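Local coordinates for protein aspartate aminotransferase, mitochondrial (PDB 4W5K) that probably transfers the amino group of aspartate to 2-oxoglutarate, as a homodimeric aminotransferase that depends on pyridoxal 5'-phosphate, at residues V208-Q213 against Y222-P227; E73-L78 against V239-S244. The protein carries 1 engineered substitution. All coordinates share one frame; numbering follows the deposited sequence. Where two conformers were deposited one is given.

Contacts 1 and 2 meet at neighbouring parallel strands of the large mixed sheet, 205-210 and 238-242, and their centres lie about 10 Å apart. Two probable hydrogen bonds join them there, Val208 O to Ala240 N and Met210 N to Ala240 O, each 2.8 Å. Contact 1 is nested inside the loop closed by contact 2. The C-terminal ends of both strands and the loops that follow meet the same PLP: Asp209, Ala211 and Tyr212 attend its pyridine ring, whereas Ser242 and Ser244 hold its phosphate. Away from the cofactor, residues 222-227 pack on the first strand and residues 73-78 on the second, and a hydrogen bond from Gln213 NE2 to Leu78 O joins the contacts.

Contact 1. Residues V208-Q213 against Y222-P227; sequences VDMAYQ and YDAFVP. With PLP (pyridoxal-5'-phosphate), chain C; MLT (D-malate), chain D.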
loop_
_atom_site.group_PDB
_atom_site.type_symbol
_atom_site.label_atom_id
_atom_site.label_comp_id
_atom_site.label_asym_id
_atom_site.label_seq_id
_atom_site.Cartn_x
_atom_site.Cartn_y
_atom_site.Cartn_z
ATOM N N VAL A 208 20.511 -0.774 2.926
ATOM C CA VAL A 208 20.611 0.658 2.572
ATOM C C VAL A 208 19.229 1.279 2.468
ATOM O O VAL A 208 18.399 0.832 1.676
ATOM C CB VAL A 208 21.337 0.836 1.259
ATOM C CG1 VAL A 208 21.355 2.356 0.841
ATOM C CG2 VAL A 208 22.742 0.326 1.382
ATOM N N ASP A 209 18.963 2.280 3.296
ATOM C CA ASP A 209 17.762 3.100 3.148
ATOM C C ASP A 209 18.159 4.300 2.288
ATOM O O ASP A 209 18.902 5.183 2.732
ATOM C CB ASP A 209 17.216 3.527 4.526
ATOM C CG ASP A 209 15.922 4.348 4.427
ATOM O OD1 ASP A 209 15.584 4.810 3.321
ATOM O OD2 ASP A 209 15.242 4.534 5.462
ATOM N N MET A 210 17.722 4.289 1.030
ATOM C CA MET A 210 18.043 5.370 0.086
ATOM C C MET A 210 16.773 6.143 -0.243
ATOM O O MET A 210 16.095 5.859 -1.245
ATOM C CB MET A 210 18.666 4.823 -1.208
ATOM C CG MET A 210 19.153 5.971 -2.135
ATOM S SD MET A 210 20.184 5.427 -3.502
ATOM C CE MET A 210 18.995 4.504 -4.461
ATOM N N ALA A 211 16.450 7.099 0.618
ATOM C CA ALA A 211 15.184 7.828 0.484
ATOM C C ALA A 211 15.336 9.115 -0.312
ATOM O O ALA A 211 14.327 9.709 -0.663
ATOM C CB ALA A 211 14.592 8.144 1.897
ATOM N N TYR A 212 16.570 9.552 -0.595
ATOM C CA TYR A 212 16.782 10.877 -1.176
ATOM C C TYR A 212 17.800 10.909 -2.308
ATOM O O TYR A 212 18.500 11.894 -2.453
ATOM C CB TYR A 212 17.228 11.873 -0.079
ATOM C CG TYR A 212 16.238 11.958 1.058
ATOM C CD1 TYR A 212 15.062 12.675 0.902
ATOM C CD2 TYR A 212 16.475 11.315 2.281
ATOM C CE1 TYR A 212 14.126 12.755 1.915
ATOM C CE2 TYR A 212 15.539 11.378 3.312
ATOM C CZ TYR A 212 14.357 12.102 3.108
ATOM O OH TYR A 212 13.411 12.192 4.098
ATOM N N GLN A 213 17.863 9.865 -3.123
ATOM C CA GLN A 213 18.789 9.880 -4.266
ATOM C C GLN A 213 18.510 11.067 -5.191
ATOM O O GLN A 213 17.380 11.247 -5.643
ATOM C CB GLN A 213 18.696 8.587 -5.072
ATOM C CG GLN A 213 19.835 8.485 -6.116
ATOM C CD GLN A 213 19.616 7.402 -7.153
ATOM O OE1 GLN A 213 18.620 6.683 -7.111
ATOM N NE2 GLN A 213 20.552 7.279 -8.099
ATOM N N TYR A 222 26.434 10.385 -7.529
ATOM C CA TYR A 222 27.089 10.635 -6.250
ATOM C C TYR A 222 26.202 10.141 -5.097
ATOM O O TYR A 222 26.680 9.495 -4.163
ATOM C CB TYR A 222 27.411 12.129 -6.108
ATOM C CG TYR A 222 28.082 12.519 -4.802
ATOM C CD1 TYR A 222 27.327 12.760 -3.655
ATOM C CD2 TYR A 222 29.467 12.688 -4.733
ATOM C CE1 TYR A 222 27.940 13.129 -2.453
ATOM C CE2 TYR A 222 30.083 13.063 -3.541
ATOM C CZ TYR A 222 29.316 13.287 -2.413
ATOM O OH TYR A 222 29.936 13.666 -1.234
ATOM N N ASP A 223 24.905 10.434 -5.160
ATOM C CA ASP A 223 24.038 10.101 -4.044
ATOM C C ASP A 223 23.796 8.598 -3.939
ATOM O O ASP A 223 23.370 8.126 -2.893
ATOM C CB ASP A 223 22.682 10.805 -4.166
ATOM C CG ASP A 223 22.766 12.293 -3.889
ATOM O OD1 ASP A 223 23.836 12.776 -3.404
ATOM O OD2 ASP A 223 21.758 12.986 -4.153
ATOM N N ALA A 224 24.035 7.859 -5.022
ATOM C CA ALA A 224 23.856 6.401 -4.956
ATOM C C ALA A 224 25.197 5.670 -4.718
ATOM O O ALA A 224 25.315 4.458 -4.934
ATOM C CB ALA A 224 23.174 5.873 -6.236
ATOM N N PHE A 225 26.218 6.406 -4.282
ATOM C CA PHE A 225 27.522 5.784 -4.051
ATOM C C PHE A 225 27.457 4.570 -3.110
ATOM O O PHE A 225 28.060 3.536 -3.388
ATOM C CB PHE A 225 28.521 6.823 -3.491
ATOM C CG PHE A 225 29.860 6.246 -3.163
ATOM C CD1 PHE A 225 30.742 5.911 -4.177
ATOM C CD2 PHE A 225 30.226 5.997 -1.852
ATOM C CE1 PHE A 225 31.996 5.351 -3.876
ATOM C CE2 PHE A 225 31.445 5.416 -1.549
ATOM C CZ PHE A 225 32.344 5.118 -2.561
ATOM N N VAL A 226 26.727 4.685 -2.012
ATOM C CA VAL A 226 26.753 3.608 -1.021
ATOM C C VAL A 226 26.218 2.247 -1.561
ATOM O O VAL A 226 26.912 1.244 -1.421
ATOM C CB VAL A 226 25.999 4.038 0.261
ATOM C CG1 VAL A 226 25.777 2.856 1.184
ATOM C CG2 VAL A 226 26.840 5.103 0.989
ATOM N N PRO A 227 25.041 2.221 -2.214
ATOM C CA PRO A 227 24.630 0.908 -2.759
ATOM C C PRO A 227 25.485 0.456 -3.953
ATOM O O PRO A 227 25.782 -0.734 -4.104
ATOM C CB PRO A 227 23.172 1.144 -3.173
ATOM C CG PRO A 227 23.061 2.628 -3.351
ATOM C CD PRO A 227 23.969 3.225 -2.323
HETATM N N1 PLP C . 13.415 6.371 5.218
HETATM C C2 PLP C . 13.817 7.662 5.467
HETATM C C2A PLP C . 15.212 7.886 5.956
HETATM C C3 PLP C . 12.942 8.730 5.268
HETATM O O3 PLP C . 13.314 10.021 5.528
HETATM C C4 PLP C . 11.655 8.488 4.808
HETATM C C4A PLP C . 10.820 9.664 4.385
HETATM O O4A PLP C . 10.290 10.360 5.257
HETATM C C5 PLP C . 11.246 7.180 4.552
HETATM C C6 PLP C . 12.140 6.125 4.744
HETATM C C5A PLP C . 9.831 6.885 4.074
HETATM O O4P PLP C . 9.686 7.206 2.719
HETATM P P PLP C . 8.383 6.881 1.931
HETATM O O1P PLP C . 7.426 8.033 1.996
HETATM O O2P PLP C . 7.745 5.633 2.489
HETATM O O3P PLP C . 8.847 6.655 0.511
HETATM C C1 MLT D . 34.076 7.717 -5.606
HETATM O O1 MLT D . 34.143 8.076 -4.401
HETATM O O2 MLT D . 34.834 6.818 -6.056
HETATM C C2 MLT D . 33.055 8.375 -6.521
HETATM O O3 MLT D . 32.340 9.251 -5.702
#
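Strand 205-210 runs out into a loop at Ala211, and residues 222-227 pass alongside it in the reverse sense: Val208 lies nearest Pro227, and the CA atoms of Gln213 and Asp223 are 5.3 Å apart. Ala224 is the N-cap of helix 225-230. Val208 CG2 meets Val226 CG1 at 4.0 Å, while CG1, anti to the backbone N, faces Pro227 CD. Met210 reaches out with CG anti to its N and then bends at chi3 (67°), which sets SD 4.0 Å from Pro227 CG and 4.1 Å from Ala224 CB. The extended Gln213 brings NE2 to 3.5 Å from Ala224 CB; this amide donates to Leu78 O and Leu220 O, and Asp223 OD1 is bonded to Thr217. Phe225 points away from the strand, and its CE1 lies 3.5 Å from O1 of D-malate. On the cofactor side, Asp209 OD2 lies 2.6 Å from PLP N1 and is hydrogen-bonded to His131 NE2, a placement that would favour a protonated pyridine nitrogen. Tyr212 OH shares a 2.6 Å hydrogen bond with PLP O3. An aspartate facing the pyridine nitrogen and a tyrosine at O3, at the C-terminal end of a parallel strand, belong to the PLP site of fold-type I aminotransferases.

Contact 2. Residues E73-L78 against V239-S244; sequences EEAQKL and VAQSFS. With PLP (pyridoxal-5'-phosphate), chain C.
Glu74, in the middle of helix 69-80, leads its carboxylate away from the strand; OE2 forms a salt bridge with Lys77 NZ (2.8 Å), which approaches from above the carboxylate plane, and another with Lys298. One residue on, Ala75 turns its methyl toward strand 238-242, where CB lies 3.8 Å from Phe243 CZ, near the plane of the ring and at its edge. The carboxamide of Gln241, carried on an extended chain with CG anti to the backbone N (chi1 174°), packs beside Ala75 as well. Here a helix lies on one side of the central mixed sheet of the large PLP-binding domain, which in fold-type I enzymes carries the cofactor on strand ends. The alternation of strand 238-242 divides its side chains: Gln241 faces the helix, Ser242 the cofactor. Ser242 OG donates to PLP O3P at 2.6 Å and accepts from Ser244 N (N-H...OG angle 162°), an ST turn; Ser244 OG lies 2.9 Å from the same O3P. Gln76 points away from segment 239-244, and its NE2 is hydrogen-bonded to Ser94 OG. Leu78, with CG anti to its N, meets Phe243 tip to tip, CD2 in the ring plane and 3.7 Å from CE1; Phe71 also meets that ring, the planes steeply inclined.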
loop_
_atom_site.group_PDB
_atom_site.type_symbol
_atom_site.label_atom_id
_atom_site.label_comp_id
_atom_site.label_asym_id
_atom_site.label_seq_id
_atom_site.Cartn_x
_atom_site.Cartn_y
_atom_site.Cartn_z
ATOM N N GLU A 73 12.250 -2.147 -13.651
ATOM C CA GLU A 73 13.470 -2.108 -14.450
ATOM C C GLU A 73 14.161 -0.737 -14.388
ATOM O O GLU A 73 15.389 -0.663 -14.194
ATOM C CB GLU A 73 13.144 -2.462 -15.899
ATOM C CG GLU A 73 14.334 -2.507 -16.825
ATOM C CD GLU A 73 13.967 -3.081 -18.177
ATOM O OE1 GLU A 73 14.683 -2.798 -19.156
ATOM O OE2 GLU A 73 12.956 -3.818 -18.250
ATOM N N GLU A 74 13.384 0.336 -14.550
ATOM C CA GLU A 74 13.955 1.689 -14.481
ATOM C C GLU A 74 14.445 2.030 -13.064
ATOM O O GLU A 74 15.477 2.688 -12.913
ATOM C CB GLU A 74 12.943 2.746 -14.945
ATOM C CG GLU A 74 12.582 2.688 -16.438
ATOM C CD GLU A 74 13.791 2.648 -17.356
ATOM O OE1 GLU A 74 14.648 3.560 -17.267
ATOM O OE2 GLU A 74 13.871 1.708 -18.181
ATOM N N ALA A 75 13.720 1.584 -12.039
ATOM C CA ALA A 75 14.155 1.796 -10.654
ATOM C C ALA A 75 15.507 1.134 -10.401
ATOM O O ALA A 75 16.405 1.748 -9.809
ATOM C CB ALA A 75 13.128 1.272 -9.674
ATOM N N GLN A 76 15.648 -0.116 -10.847
ATOM C CA GLN A 76 16.942 -0.803 -10.765
ATOM C C GLN A 76 18.068 -0.013 -11.422
ATOM O O GLN A 76 19.159 0.152 -10.841
ATOM C CB GLN A 76 16.870 -2.167 -11.443
ATOM C CG GLN A 76 15.984 -3.165 -10.756
ATOM C CD GLN A 76 15.908 -4.455 -11.558
ATOM O OE1 GLN A 76 15.800 -4.425 -12.785
ATOM N NE2 GLN A 76 16.044 -5.590 -10.880
ATOM N N LYS A 77 17.830 0.421 -12.655
ATOM C CA LYS A 77 18.871 1.113 -13.419
ATOM C C LYS A 77 19.250 2.455 -12.784
ATOM O O LYS A 77 20.432 2.858 -12.813
ATOM C CB LYS A 77 18.429 1.310 -14.872
ATOM C CG LYS A 77 18.396 0.002 -15.669
ATOM C CD LYS A 77 18.170 0.226 -17.157
ATOM C CE LYS A 77 16.844 0.906 -17.430
ATOM N NZ LYS A 77 16.509 0.917 -18.894
ATOM N N LEU A 78 18.260 3.139 -12.212
ATOM C CA LEU A 78 18.509 4.430 -11.552
ATOM C C LEU A 78 19.315 4.213 -10.273
ATOM O O LEU A 78 20.245 4.974 -9.977
ATOM C CB LEU A 78 17.188 5.160 -11.239
ATOM C CG LEU A 78 17.334 6.444 -10.408
ATOM C CD1 LEU A 78 18.084 7.519 -11.186
ATOM C CD2 LEU A 78 15.965 6.948 -9.955
ATOM N N VAL A 239 18.421 -2.819 -0.713
ATOM C CA VAL A 239 18.236 -1.381 -0.894
ATOM C C VAL A 239 16.745 -1.046 -0.883
ATOM O O VAL A 239 15.990 -1.629 -1.665
ATOM C CB VAL A 239 18.833 -0.867 -2.219
ATOM C CG1 VAL A 239 18.676 0.664 -2.305
ATOM C CG2 VAL A 239 20.324 -1.236 -2.332
ATOM N N ALA A 240 16.332 -0.135 0.010
ATOM C CA ALA A 240 14.964 0.388 0.031
ATOM C C ALA A 240 15.014 1.752 -0.627
ATOM O O ALA A 240 15.696 2.658 -0.135
ATOM C CB ALA A 240 14.431 0.502 1.462
ATOM N N GLN A 241 14.323 1.881 -1.756
ATOM C CA GLN A 241 14.439 3.065 -2.595
ATOM C C GLN A 241 13.108 3.833 -2.634
ATOM O O GLN A 241 12.088 3.300 -3.066
ATOM C CB GLN A 241 14.886 2.633 -4.013
ATOM C CG GLN A 241 14.913 3.714 -5.063
ATOM C CD GLN A 241 15.335 3.169 -6.415
ATOM O OE1 GLN A 241 15.018 2.023 -6.753
ATOM N NE2 GLN A 241 16.005 3.998 -7.221
ATOM N N SER A 242 13.129 5.093 -2.201
ATOM C CA SER A 242 11.926 5.936 -2.202
ATOM C C SER A 242 11.890 6.924 -3.362
ATOM O O SER A 242 12.895 7.574 -3.670
ATOM C CB SER A 242 11.828 6.716 -0.878
ATOM O OG SER A 242 10.751 7.643 -0.919
ATOM N N PHE A 243 10.714 7.062 -3.980
ATOM C CA PHE A 243 10.505 8.089 -4.986
ATOM C C PHE A 243 9.671 9.243 -4.474
ATOM O O PHE A 243 9.278 10.134 -5.248
ATOM C CB PHE A 243 9.886 7.445 -6.241
ATOM C CG PHE A 243 10.819 6.478 -6.893
ATOM C CD1 PHE A 243 12.009 6.928 -7.451
ATOM C CD2 PHE A 243 10.578 5.116 -6.863
ATOM C CE1 PHE A 243 12.915 6.028 -8.018
ATOM C CE2 PHE A 243 11.472 4.215 -7.448
ATOM C CZ PHE A 243 12.637 4.668 -8.022
ATOM N N SER A 244 9.453 9.276 -3.164
ATOM C CA SER A 244 8.608 10.309 -2.570
ATOM C C SER A 244 9.204 11.695 -2.678
ATOM O O SER A 244 8.573 12.609 -3.204
ATOM C CB SER A 244 8.321 9.980 -1.100
ATOM O OG SER A 244 7.518 8.804 -1.003
HETATM N N1 PLP C . 13.415 6.371 5.218
HETATM C C2 PLP C . 13.817 7.662 5.467
HETATM C C2A PLP C . 15.212 7.886 5.956
HETATM C C3 PLP C . 12.942 8.730 5.268
HETATM O O3 PLP C . 13.314 10.021 5.528
HETATM C C4 PLP C . 11.655 8.488 4.808
HETATM C C4A PLP C . 10.820 9.664 4.385
HETATM O O4A PLP C . 10.290 10.360 5.257
HETATM C C5 PLP C . 11.246 7.180 4.552
HETATM C C6 PLP C . 12.140 6.125 4.744
HETATM C C5A PLP C . 9.831 6.885 4.074
HETATM O O4P PLP C . 9.686 7.206 2.719
HETATM P P PLP C . 8.383 6.881 1.931
HETATM O O1P PLP C . 7.426 8.033 1.996
HETATM O O2P PLP C . 7.745 5.633 2.489
HETATM O O3P PLP C . 8.847 6.655 0.511
#